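Local coordinates for XRE-family like protein (Pseudomonas syringae pv. tomato, PDB 3F6W) that probably binds DNA as a helix-turn-helix transcriptional regulator of the xenobiotic response element (XRE) family, at residues D17-A22 with R64-D69; A35-G38 with S42-S45; I57-F62 with Y71-K76. All blocks are in the same frame, centred on the assembly; numbering follows the deposited sequence.

Interaction 1 of 3, residues D17-A22 with R64-D69; sequences DLLLEA and RGIGTD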
ATOM      1  N   ASP A  17      -4.933  -5.803   9.502  1.00 19.32           N
ATOM      2  CA  ASP A  17      -4.374  -7.163   9.496  1.00 15.17           C
ATOM      3  C   ASP A  17      -3.621  -7.407  10.805  1.00 18.35           C
ATOM      4  O   ASP A  17      -3.834  -8.418  11.490  1.00 17.33           O
ATOM      5  CB  ASP A  17      -3.443  -7.307   8.272  1.00 14.60           C
ATOM      6  CG  ASP A  17      -3.043  -8.755   7.962  1.00 30.62           C
ATOM      7  OD1 ASP A  17      -3.638  -9.701   8.536  1.00 23.45           O
ATOM      8  OD2 ASP A  17      -2.130  -8.938   7.104  1.00 20.81           O
ATOM      9  N   LEU A  18      -2.747  -6.471  11.166  1.00 14.47           N
ATOM     10  CA  LEU A  18      -1.993  -6.585  12.414  1.00 12.54           C
ATOM     11  C   LEU A  18      -2.884  -6.590  13.635  1.00 16.11           C
ATOM     12  O   LEU A  18      -2.608  -7.308  14.603  1.00 16.90           O
ATOM     13  CB  LEU A  18      -0.945  -5.473  12.538  1.00 12.94           C
ATOM     14  CG  LEU A  18       0.181  -5.549  11.496  1.00 18.76           C
ATOM     15  CD1 LEU A  18       0.974  -4.245  11.467  1.00 21.50           C
ATOM     16  CD2 LEU A  18       1.092  -6.756  11.757  1.00 17.22           C
ATOM     17  N   LEU A  19      -3.951  -5.795  13.606  1.00 16.41           N
ATOM     18  CA  LEU A  19      -4.832  -5.711  14.770  1.00 13.60           C
ATOM     19  C   LEU A  19      -5.616  -6.995  14.949  1.00 16.38           C
ATOM     20  O   LEU A  19      -5.877  -7.420  16.079  1.00 17.27           O
ATOM     21  CB  LEU A  19      -5.825  -4.556  14.640  1.00 16.40           C
ATOM     22  CG  LEU A  19      -5.303  -3.154  14.927  1.00 19.38           C
ATOM     23  CD1 LEU A  19      -6.353  -2.126  14.549  1.00 18.78           C
ATOM     24  CD2 LEU A  19      -4.929  -3.023  16.396  1.00 18.75           C
ATOM     25  N   LEU A  20      -6.015  -7.594  13.834  1.00 19.96           N
ATOM     26  CA  LEU A  20      -6.738  -8.857  13.894  1.00 16.37           C
ATOM     27  C   LEU A  20      -5.798  -9.939  14.422  1.00 19.34           C
ATOM     28  O   LEU A  20      -6.167 -10.720  15.296  1.00 17.85           O
ATOM     29  CB  LEU A  20      -7.296  -9.236  12.522  1.00 15.40           C
ATOM     30  CG  LEU A  20      -8.002 -10.583  12.392  1.00 16.13           C
ATOM     31  CD1 LEU A  20      -9.184 -10.658  13.362  1.00 20.26           C
ATOM     32  CD2 LEU A  20      -8.476 -10.777  10.958  1.00 18.57           C
ATOM     33  N   GLU A  21      -4.575  -9.976  13.898  1.00 19.80           N
ATOM     34  CA  GLU A  21      -3.574 -10.898  14.432  1.00 22.60           C
ATOM     35  C   GLU A  21      -3.446 -10.737  15.950  1.00 18.40           C
ATOM     36  O   GLU A  21      -3.388 -11.722  16.697  1.00 17.48           O
ATOM     37  CB  GLU A  21      -2.226 -10.620  13.785  1.00 18.98           C
ATOM     38  CG  GLU A  21      -1.113 -11.567  14.183  1.00 17.37           C
ATOM     39  CD  GLU A  21       0.076 -11.399  13.251  1.00 28.88           C
ATOM     40  OE1 GLU A  21       0.800 -10.399  13.406  1.00 23.97           O
ATOM     41  OE2 GLU A  21       0.265 -12.242  12.353  1.00 23.48           O
ATOM     42  N   ALA A  22      -3.377  -9.486  16.404  1.00 15.22           N
ATOM     43  CA  ALA A  22      -3.207  -9.208  17.834  1.00 17.54           C
ATOM     44  C   ALA A  22      -4.413  -9.640  18.666  1.00 20.15           C
ATOM     45  O   ALA A  22      -4.249 -10.238  19.734  1.00 20.29           O
ATOM     46  CB  ALA A  22      -2.880  -7.732  18.073  1.00 18.51           C
ATOM     47  N   ARG A  64      -5.158  -1.097  23.734  1.00 19.04           N
ATOM     48  CA  ARG A  64      -5.145  -1.338  25.174  1.00 21.45           C
ATOM     49  C   ARG A  64      -6.150  -2.430  25.527  1.00 25.67           C
ATOM     50  O   ARG A  64      -5.893  -3.261  26.396  1.00 24.53           O
ATOM     51  CB  ARG A  64      -5.421  -0.051  25.968  1.00 21.73           C
ATOM     52  CG  ARG A  64      -4.170   0.717  26.389  1.00 26.81           C
ATOM     53  CD  ARG A  64      -3.511   1.393  25.218  1.00 24.50           C
ATOM     54  NE  ARG A  64      -2.287   2.109  25.571  1.00 26.88           N
ATOM     55  CZ  ARG A  64      -2.184   3.434  25.647  1.00 26.56           C
ATOM     56  NH1 ARG A  64      -3.238   4.204  25.418  1.00 22.27           N
ATOM     57  NH2 ARG A  64      -1.025   3.996  25.964  1.00 29.29           N
ATOM     58  N   GLY A  65      -7.284  -2.439  24.837  1.00 15.23           N
ATOM     59  CA  GLY A  65      -8.324  -3.420  25.115  1.00 18.84           C
ATOM     60  C   GLY A  65      -7.876  -4.849  24.820  1.00 24.34           C
ATOM     61  O   GLY A  65      -8.327  -5.807  25.452  1.00 22.33           O
ATOM     62  N   ILE A  66      -6.984  -5.002  23.853  1.00 23.76           N
ATOM     63  CA  ILE A  66      -6.464  -6.334  23.547  1.00 18.80           C
ATOM     64  C   ILE A  66      -5.138  -6.633  24.238  1.00 20.72           C
ATOM     65  O   ILE A  66      -4.669  -7.762  24.215  1.00 30.38           O
ATOM     66  CB  ILE A  66      -6.340  -6.577  22.040  1.00 21.97           C
ATOM     67  CG1 ILE A  66      -5.478  -5.508  21.388  1.00 29.50           C
ATOM     68  CG2 ILE A  66      -7.713  -6.612  21.398  1.00 34.60           C
ATOM     69  CD1 ILE A  66      -5.380  -5.682  19.880  1.00 44.69           C
ATOM     70  N   GLY A  67      -4.528  -5.623  24.841  1.00 17.50           N
ATOM     71  CA  GLY A  67      -3.299  -5.833  25.577  1.00 25.26           C
ATOM     72  C   GLY A  67      -2.034  -5.514  24.809  1.00 42.45           C
ATOM     73  O   GLY A  67      -0.938  -5.836  25.260  1.00 35.02           O
ATOM     74  N   THR A  68      -2.165  -4.885  23.645  0.50 26.51           N
ATOM     75  CA  THR A  68      -0.989  -4.576  22.834  0.50 28.73           C
ATOM     76  C   THR A  68      -0.658  -3.083  22.801  0.50 20.76           C
ATOM     77  O   THR A  68      -1.546  -2.238  22.709  0.50 67.26           O
ATOM     78  CB  THR A  68      -1.112  -5.124  21.396  0.50 42.51           C
ATOM     79  OG1 THR A  68       0.088  -4.833  20.669  0.50 79.57           O
ATOM     80  CG2 THR A  68      -2.297  -4.502  20.683  0.50 13.53           C
ATOM     81  N   ASP A  69       0.636  -2.776  22.884  1.00 26.06           N
ATOM     82  CA  ASP A  69       1.135  -1.404  22.946  1.00 18.83           C
ATOM     83  C   ASP A  69       0.896  -0.688  21.613  1.00 19.45           C
ATOM     84  O   ASP A  69       1.452  -1.082  20.587  1.00 24.76           O
ATOM     85  CB  ASP A  69       2.632  -1.430  23.286  1.00 26.26           C
ATOM     86  CG  ASP A  69       3.235  -0.045  23.443  1.00 38.66           C
ATOM     87  OD1 ASP A  69       2.653   0.940  22.950  1.00 32.68           O
ATOM     88  OD2 ASP A  69       4.314   0.058  24.065  1.00 39.32           O
TER

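Interaction 2 of 3, residues A35-G38 with S42-S45; sequences ARLG and SFVS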
ATOM      1  N   ALA A  35     -17.012  -5.166  25.012  1.00 22.82           N
ATOM      2  CA  ALA A  35     -17.333  -4.974  26.423  1.00 27.24           C
ATOM      3  C   ALA A  35     -16.250  -4.157  27.121  1.00 22.47           C
ATOM      4  O   ALA A  35     -16.546  -3.202  27.843  1.00 23.48           O
ATOM      5  CB  ALA A  35     -17.536  -6.315  27.123  1.00 29.81           C
ATOM      6  N   ARG A  36     -14.987  -4.512  26.895  1.00 20.79           N
ATOM      7  CA  ARG A  36     -13.896  -3.776  27.529  1.00 17.24           C
ATOM      8  C   ARG A  36     -13.892  -2.308  27.102  1.00 20.00           C
ATOM      9  O   ARG A  36     -13.558  -1.430  27.893  1.00 30.65           O
ATOM     10  CB  ARG A  36     -12.543  -4.402  27.187  1.00 21.71           C
ATOM     11  CG  ARG A  36     -12.300  -5.736  27.873  1.00 35.03           C
ATOM     12  CD  ARG A  36     -10.947  -6.310  27.499  1.00 35.92           C
ATOM     13  NE  ARG A  36     -10.817  -7.691  27.947  1.00 27.70           N
ATOM     14  CZ  ARG A  36      -9.679  -8.374  27.940  1.00 69.27           C
ATOM     15  NH1 ARG A  36      -8.563  -7.803  27.510  1.00 35.13           N
ATOM     16  NH2 ARG A  36      -9.659  -9.630  28.368  1.00 48.65           N
ATOM     17  N   LEU A  37     -14.254  -2.060  25.846  1.00 21.37           N
ATOM     18  CA  LEU A  37     -14.235  -0.706  25.287  1.00 20.73           C
ATOM     19  C   LEU A  37     -15.465   0.064  25.736  1.00 30.35           C
ATOM     20  O   LEU A  37     -15.521   1.288  25.636  1.00 30.07           O
ATOM     21  CB  LEU A  37     -14.213  -0.754  23.753  1.00 17.38           C
ATOM     22  CG  LEU A  37     -12.983  -1.368  23.065  1.00 22.76           C
ATOM     23  CD1 LEU A  37     -13.078  -1.266  21.547  1.00 26.89           C
ATOM     24  CD2 LEU A  37     -11.712  -0.701  23.562  1.00 36.95           C
ATOM     25  N   GLY A  38     -16.462  -0.663  26.219  1.00 23.12           N
ATOM     26  CA  GLY A  38     -17.741  -0.048  26.521  1.00 23.93           C
ATOM     27  C   GLY A  38     -18.453   0.409  25.256  1.00 21.00           C
ATOM     28  O   GLY A  38     -19.116   1.445  25.257  1.00 23.18           O
ATOM     29  N   SER A  42     -20.767  -4.210  17.291  1.00 26.24           N
ATOM     30  CA  SER A  42     -20.725  -3.704  15.919  1.00 18.99           C
ATOM     31  C   SER A  42     -19.537  -2.769  15.716  1.00 22.92           C
ATOM     32  O   SER A  42     -18.974  -2.713  14.621  1.00 24.08           O
ATOM     33  CB  SER A  42     -22.037  -3.009  15.536  1.00 23.24           C
ATOM     34  OG  SER A  42     -22.362  -1.971  16.450  1.00 30.87           O
ATOM     35  N   PHE A  43     -19.136  -2.062  16.769  1.00 20.25           N
ATOM     36  CA  PHE A  43     -17.961  -1.185  16.673  1.00 25.76           C
ATOM     37  C   PHE A  43     -16.717  -1.976  16.277  1.00 21.37           C
ATOM     38  O   PHE A  43     -15.950  -1.590  15.383  1.00 19.72           O
ATOM     39  CB  PHE A  43     -17.706  -0.488  18.010  1.00 19.81           C
ATOM     40  CG  PHE A  43     -16.467   0.365  18.020  1.00 27.71           C
ATOM     41  CD1 PHE A  43     -16.492   1.645  17.490  1.00 26.77           C
ATOM     42  CD2 PHE A  43     -15.278  -0.111  18.560  1.00 17.45           C
ATOM     43  CE1 PHE A  43     -15.359   2.435  17.502  1.00 31.34           C
ATOM     44  CE2 PHE A  43     -14.143   0.672  18.572  1.00 22.50           C
ATOM     45  CZ  PHE A  43     -14.191   1.954  18.042  1.00 17.68           C
ATOM     46  N   VAL A  44     -16.510  -3.089  16.965  1.00 20.60           N
ATOM     47  CA  VAL A  44     -15.346  -3.918  16.722  1.00 14.28           C
ATOM     48  C   VAL A  44     -15.464  -4.610  15.379  1.00 15.67           C
ATOM     49  O   VAL A  44     -14.521  -4.604  14.587  1.00 21.38           O
ATOM     50  CB  VAL A  44     -15.160  -4.955  17.843  1.00 18.84           C
ATOM     51  CG1 VAL A  44     -14.014  -5.895  17.500  1.00 19.26           C
ATOM     52  CG2 VAL A  44     -14.881  -4.238  19.147  1.00 17.46           C
ATOM     53  N   SER A  45     -16.633  -5.189  15.098  1.00 19.49           N
ATOM     54  CA  SER A  45     -16.786  -5.910  13.842  1.00 14.99           C
ATOM     55  C   SER A  45     -16.654  -4.992  12.617  1.00 24.62           C
ATOM     56  O   SER A  45     -16.035  -5.362  11.628  1.00 19.03           O
ATOM     57  CB  SER A  45     -18.096  -6.709  13.803  1.00 25.37           C
ATOM     58  OG  SER A  45     -19.215  -5.862  13.970  1.00 34.97           O
TER

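Interaction 3 of 3, residues I57-F62 with Y71-K76; sequences IEFMDF and YALLSK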
ATOM      1  N   ILE A  57      -7.355   7.941  18.261  1.00 17.13           N
ATOM      2  CA  ILE A  57      -7.849   7.806  19.629  1.00 20.09           C
ATOM      3  C   ILE A  57      -8.491   6.435  19.848  1.00 18.87           C
ATOM      4  O   ILE A  57      -8.154   5.729  20.797  1.00 16.77           O
ATOM      5  CB  ILE A  57      -8.857   8.913  20.004  1.00 17.51           C
ATOM      6  CG1 ILE A  57      -8.220  10.295  19.814  1.00 21.35           C
ATOM      7  CG2 ILE A  57      -9.359   8.713  21.439  1.00 17.32           C
ATOM      8  CD1 ILE A  57      -6.940  10.473  20.552  1.00 22.84           C
ATOM      9  N   GLU A  58      -9.415   6.062  18.970  1.00 18.26           N
ATOM     10  CA  GLU A  58     -10.041   4.743  19.046  1.00 11.22           C
ATOM     11  C   GLU A  58      -8.994   3.647  18.957  1.00 12.20           C
ATOM     12  O   GLU A  58      -9.070   2.643  19.681  1.00 15.31           O
ATOM     13  CB  GLU A  58     -11.082   4.578  17.936  1.00 10.43           C
ATOM     14  CG  GLU A  58     -12.152   5.661  17.985  1.00 13.55           C
ATOM     15  CD  GLU A  58     -13.001   5.733  16.738  1.00 20.63           C
ATOM     16  OE1 GLU A  58     -12.518   5.349  15.639  1.00 15.12           O
ATOM     17  OE2 GLU A  58     -14.168   6.173  16.871  1.00 19.93           O
ATOM     18  N   PHE A  59      -8.012   3.855  18.081  1.00 13.76           N
ATOM     19  CA  PHE A  59      -6.920   2.899  17.890  1.00 16.89           C
ATOM     20  C   PHE A  59      -6.158   2.652  19.189  1.00 16.46           C
ATOM     21  O   PHE A  59      -5.906   1.497  19.564  1.00 16.91           O
ATOM     22  CB  PHE A  59      -5.963   3.391  16.791  1.00 14.78           C
ATOM     23  CG  PHE A  59      -4.692   2.581  16.680  1.00 14.81           C
ATOM     24  CD1 PHE A  59      -4.692   1.366  16.021  1.00 16.61           C
ATOM     25  CD2 PHE A  59      -3.504   3.037  17.252  1.00 13.60           C
ATOM     26  CE1 PHE A  59      -3.516   0.624  15.919  1.00 17.56           C
ATOM     27  CE2 PHE A  59      -2.331   2.297  17.162  1.00 17.04           C
ATOM     28  CZ  PHE A  59      -2.338   1.091  16.495  1.00 19.80           C
HETATM   29  N   MSE A  60      -5.765   3.725  19.876  1.00 11.82           N
HETATM   30  CA  MSE A  60      -5.079   3.537  21.143  1.00 23.85           C
HETATM   31  C   MSE A  60      -5.924   2.664  22.073  1.00 19.63           C
HETATM   32  O   MSE A  60      -5.407   1.729  22.680  1.00 17.59           O
HETATM   33  CB  MSE A  60      -4.716   4.879  21.795  1.00 17.49           C
HETATM   34  CG  MSE A  60      -3.626   5.646  21.046  1.00 19.78           C
HETATM   35 SE   MSE A  60      -2.894   7.114  22.119  0.60 27.12          SE
HETATM   36  CE  MSE A  60      -4.489   8.248  22.180  0.60 19.73           C
ATOM     37  N   ASP A  61      -7.224   2.949  22.173  1.00 16.17           N
ATOM     38  CA  ASP A  61      -8.079   2.237  23.135  1.00 15.85           C
ATOM     39  C   ASP A  61      -8.271   0.774  22.723  1.00 21.50           C
ATOM     40  O   ASP A  61      -8.331  -0.131  23.565  1.00 18.21           O
ATOM     41  CB  ASP A  61      -9.459   2.912  23.254  1.00 16.71           C
ATOM     42  CG  ASP A  61      -9.392   4.323  23.860  1.00 21.37           C
ATOM     43  OD1 ASP A  61      -8.321   4.738  24.361  1.00 17.12           O
ATOM     44  OD2 ASP A  61     -10.427   5.027  23.820  1.00 18.02           O
ATOM     45  N   PHE A  62      -8.386   0.564  21.417  1.00 14.33           N
ATOM     46  CA  PHE A  62      -8.567  -0.766  20.831  1.00 15.32           C
ATOM     47  C   PHE A  62      -7.360  -1.620  21.224  1.00 21.33           C
ATOM     48  O   PHE A  62      -7.502  -2.741  21.727  1.00 20.70           O
ATOM     49  CB  PHE A  62      -8.653  -0.601  19.306  1.00 15.82           C
ATOM     50  CG  PHE A  62      -9.215  -1.793  18.564  1.00 19.00           C
ATOM     51  CD1 PHE A  62     -10.528  -1.795  18.116  1.00 24.94           C
ATOM     52  CD2 PHE A  62      -8.401  -2.878  18.250  1.00 30.76           C
ATOM     53  CE1 PHE A  62     -11.034  -2.877  17.398  1.00 18.59           C
ATOM     54  CE2 PHE A  62      -8.897  -3.958  17.534  1.00 21.28           C
ATOM     55  CZ  PHE A  62     -10.216  -3.958  17.109  1.00 20.63           C
ATOM     56  N   TYR A  71       1.830   2.294  20.537  1.00 18.74           N
ATOM     57  CA  TYR A  71       3.027   2.934  20.009  1.00 20.03           C
ATOM     58  C   TYR A  71       3.916   1.910  19.301  1.00 21.52           C
ATOM     59  O   TYR A  71       4.488   2.190  18.248  1.00 23.90           O
ATOM     60  CB  TYR A  71       3.816   3.633  21.131  1.00 19.38           C
ATOM     61  CG  TYR A  71       3.062   4.770  21.785  1.00 21.27           C
ATOM     62  CD1 TYR A  71       3.213   6.080  21.343  1.00 35.23           C
ATOM     63  CD2 TYR A  71       2.201   4.533  22.850  1.00 23.13           C
ATOM     64  CE1 TYR A  71       2.526   7.119  21.942  1.00 34.16           C
ATOM     65  CE2 TYR A  71       1.499   5.568  23.448  1.00 24.75           C
ATOM     66  CZ  TYR A  71       1.666   6.849  22.991  1.00 28.40           C
ATOM     67  OH  TYR A  71       0.981   7.866  23.592  1.00 26.88           O
ATOM     68  N   ALA A  72       4.031   0.727  19.896  1.00 28.34           N
ATOM     69  CA  ALA A  72       4.851  -0.332  19.330  1.00 25.33           C
ATOM     70  C   ALA A  72       4.250  -0.860  18.029  1.00 23.90           C
ATOM     71  O   ALA A  72       4.974  -1.157  17.079  1.00 21.34           O
ATOM     72  CB  ALA A  72       5.039  -1.466  20.335  1.00 25.75           C
ATOM     73  N   LEU A  73       2.928  -0.991  17.983  1.00 19.47           N
ATOM     74  CA  LEU A  73       2.292  -1.495  16.769  1.00 18.88           C
ATOM     75  C   LEU A  73       2.514  -0.504  15.629  1.00 17.13           C
ATOM     76  O   LEU A  73       2.888  -0.887  14.521  1.00 21.47           O
ATOM     77  CB  LEU A  73       0.791  -1.751  16.986  1.00 18.59           C
ATOM     78  CG  LEU A  73       0.137  -2.734  16.004  1.00 36.80           C
ATOM     79  CD1 LEU A  73      -1.342  -2.919  16.312  1.00 22.28           C
ATOM     80  CD2 LEU A  73       0.324  -2.319  14.557  1.00 84.06           C
ATOM     81  N   LEU A  74       2.307   0.779  15.903  1.00 19.74           N
ATOM     82  CA  LEU A  74       2.543   1.787  14.874  1.00 18.54           C
ATOM     83  C   LEU A  74       3.994   1.768  14.372  1.00 21.46           C
ATOM     84  O   LEU A  74       4.249   1.918  13.175  1.00 17.70           O
ATOM     85  CB  LEU A  74       2.201   3.170  15.405  1.00 14.06           C
ATOM     86  CG  LEU A  74       0.697   3.374  15.576  1.00 18.87           C
ATOM     87  CD1 LEU A  74       0.441   4.733  16.176  1.00 21.45           C
ATOM     88  CD2 LEU A  74      -0.002   3.231  14.226  1.00 26.06           C
ATOM     89  N   SER A  75       4.934   1.597  15.293  1.00 20.97           N
ATOM     90  CA  SER A  75       6.350   1.579  14.934  1.00 15.89           C
ATOM     91  C   SER A  75       6.664   0.436  13.985  1.00 23.90           C
ATOM     92  O   SER A  75       7.407   0.595  13.012  1.00 26.55           O
ATOM     93  CB  SER A  75       7.199   1.465  16.193  1.00 25.70           C
ATOM     94  OG  SER A  75       7.109   2.660  16.940  1.00 36.81           O
ATOM     95  N   LYS A  76       6.079  -0.715  14.278  1.00 22.91           N
ATOM     96  CA  LYS A  76       6.245  -1.902  13.465  1.00 22.04           C
ATOM     97  C   LYS A  76       5.652  -1.697  12.082  1.00 44.62           C
ATOM     98  O   LYS A  76       6.253  -2.064  11.078  1.00 24.92           O
ATOM     99  CB  LYS A  76       5.574  -3.081  14.152  1.00 26.20           C
ATOM    100  CG  LYS A  76       5.420  -4.309  13.293  1.00 51.74           C
ATOM    101  CD  LYS A  76       4.738  -5.394  14.093  1.00 78.17           C
ATOM    102  CE  LYS A  76       5.293  -5.427  15.505  1.00 57.05           C
ATOM    103  NZ  LYS A  76       4.692  -6.498  16.336  1.00 64.50           N
TER

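Interaction 1 of 3, residues D17-A22 with R64-D69
Ala22 and Ile66 make the closest touch between 17-22 and 64-69, with Ala22 CB 3.7 Å from Ile66 CD1. The apolar contact centres on that one methyl. In Ile66 a chi1 of 56° tucks CG1 between its own N and C, and from there the extended chain carries CD1 across to the other helix. Leu19, one turn before Ala22, reaches the same methyl more loosely, CD2 to Ile66 CD1 4.4 Å, and its backbone O lies 4.2 Å from Ile66 CD1. Thr68 CG2 also nears the Ala22 methyl, but Thr68 has two conformers and this touch is less certain.

Backbone bonds shape the end of helix 56-66. Gly67, at phi 97°, takes the positive-phi C-prime position of a Schellman motif, with Thr68 N bonded to Cys63 O and a weak bond of 3.1 Å from Gly67 N to Arg64 O. Asp69 then occupies the N-cap position of helix 70-78, its OD1 making weak hydrogen bonds to the N of Tyr71 and Ala72.

On helix 3-26, carboxylates of Asp17 and Glu21 bond to backbone N atoms of Asn2 and Ser1 of the second subunit. The contact thus joins the long first helix to the turn between the last two helices, as in the five-helix, lambda-repressor-like fold of XRE proteins.

Interaction 2 of 3, residues A35-G38 with S42-S45
The Phe43 ring receives Leu37 CD1 obliquely, at one ortho-meta side: CD1 lies 3.7 Å from Phe43 CE2 and 3.9 Å from Phe43 CD2. The two side chains cross at about a right angle. Elsewhere the ring makes a cation-pi contact with Arg39, from the turn between the two helices, so an apolar methyl and a cation share one aromatic group.

Phe43 turns toward helix 30-37 with CG anti to its backbone N (chi1 176°), while Leu37 sets CG beside its own N and extends CD1 toward helix 41-48. The same methyl also touches Val44, CD1 to Val44 CG2 4.2 Å, so one methyl touches two consecutive residues of helix 41-48. Val44 continues this seam along helix 30-37, against Gln30, Leu33 and Ala34.

Just after Leu37, helix 30-37 stops in a Schellman motif. Gly38, at phi 68°, takes the positive-phi position and its N bonds Ala35 O at 3.0 Å. The chain can then turn within a few residues into helix 41-48, folding Phe43 and Val44 back against the helix that has just ended. Two short helices joined by a tight turn and locked by such apolar contacts form the helix-turn-helix motif, in which helix 41-48 is probably the recognition helix that reads DNA.

Interaction 3 of 3, residues I57-F62 with Y71-K76
Phe59 and Leu74 are brought together by two torsions: Phe59 holds CG anti to its backbone N (chi1 171°), sending the ring toward helix 70-78, and Leu74 keeps CG beside its N (chi1 -71°) and lays its branch along the ring. The contact packs the last two helices of the five-helix XRE domain, which lies within the lambda-repressor-like family of folds. Their short segments approach to 10.9 Å between axes, and their directions differ by 112°, so the helices cross steeply rather than lying side by side.

Phe59 contributes the largest single share of the burial. The isobutyl group of Leu74 lies against the CE2-CZ end from one side of the ring plane, its CG 3.6 Å from Phe59 CE2. Both methyls join in, with Leu74 CD1 3.8 Å from Phe59 CE2 and Leu74 CD2 3.9 Å from Phe59 CZ. The two side chains run past one another in opposite senses. Leu73 comes to the ring at a slant from the other side of its plane, touching with CD1 at 4.1 Å from Phe59 CZ. Leu15 of helix 3-26 touches both Phe59 and Leu73, so the long helix completes this part of the core.

At the more open margin, selenomethionine Met60 and Tyr71 make a Met-aromatic contact. Tyr71 starts away from helix 56-66, yet its ring swings back beside it, and Arg64 also packs against this side chain. The selenium stands oblique to the ring, 5.4 Å from Met60 SE to the centroid of Tyr71. Its closest atom in that residue is the phenol oxygen, with Met60 SE 4.2 Å from Tyr71 OH.

Overall arrangement
From the N terminus, helix 3-26 supplies 17-22, whose partner, 64-69, comes 42 residues later and closes the long loop of interaction 1. Nested inside that loop, interaction 2 closes a short one between 35-38 and 42-45, within the helix-turn-helix unit. Interaction 3 follows it in series, 57-62 and 71-76 closing a short loop through the turn between the last two helices. Its segments alternate with those of interaction 1, so these two cross while sharing helix 56-66. Leu19 packs on Leu73, joining their apolar cores. Arg36 NH1 probably bonds Gly65 O, tying interaction 2 to interaction 1, and Val44 meets Phe62 beside interaction 3. Helix 56-66 thus links the helix-turn-helix pair to the first and last helices.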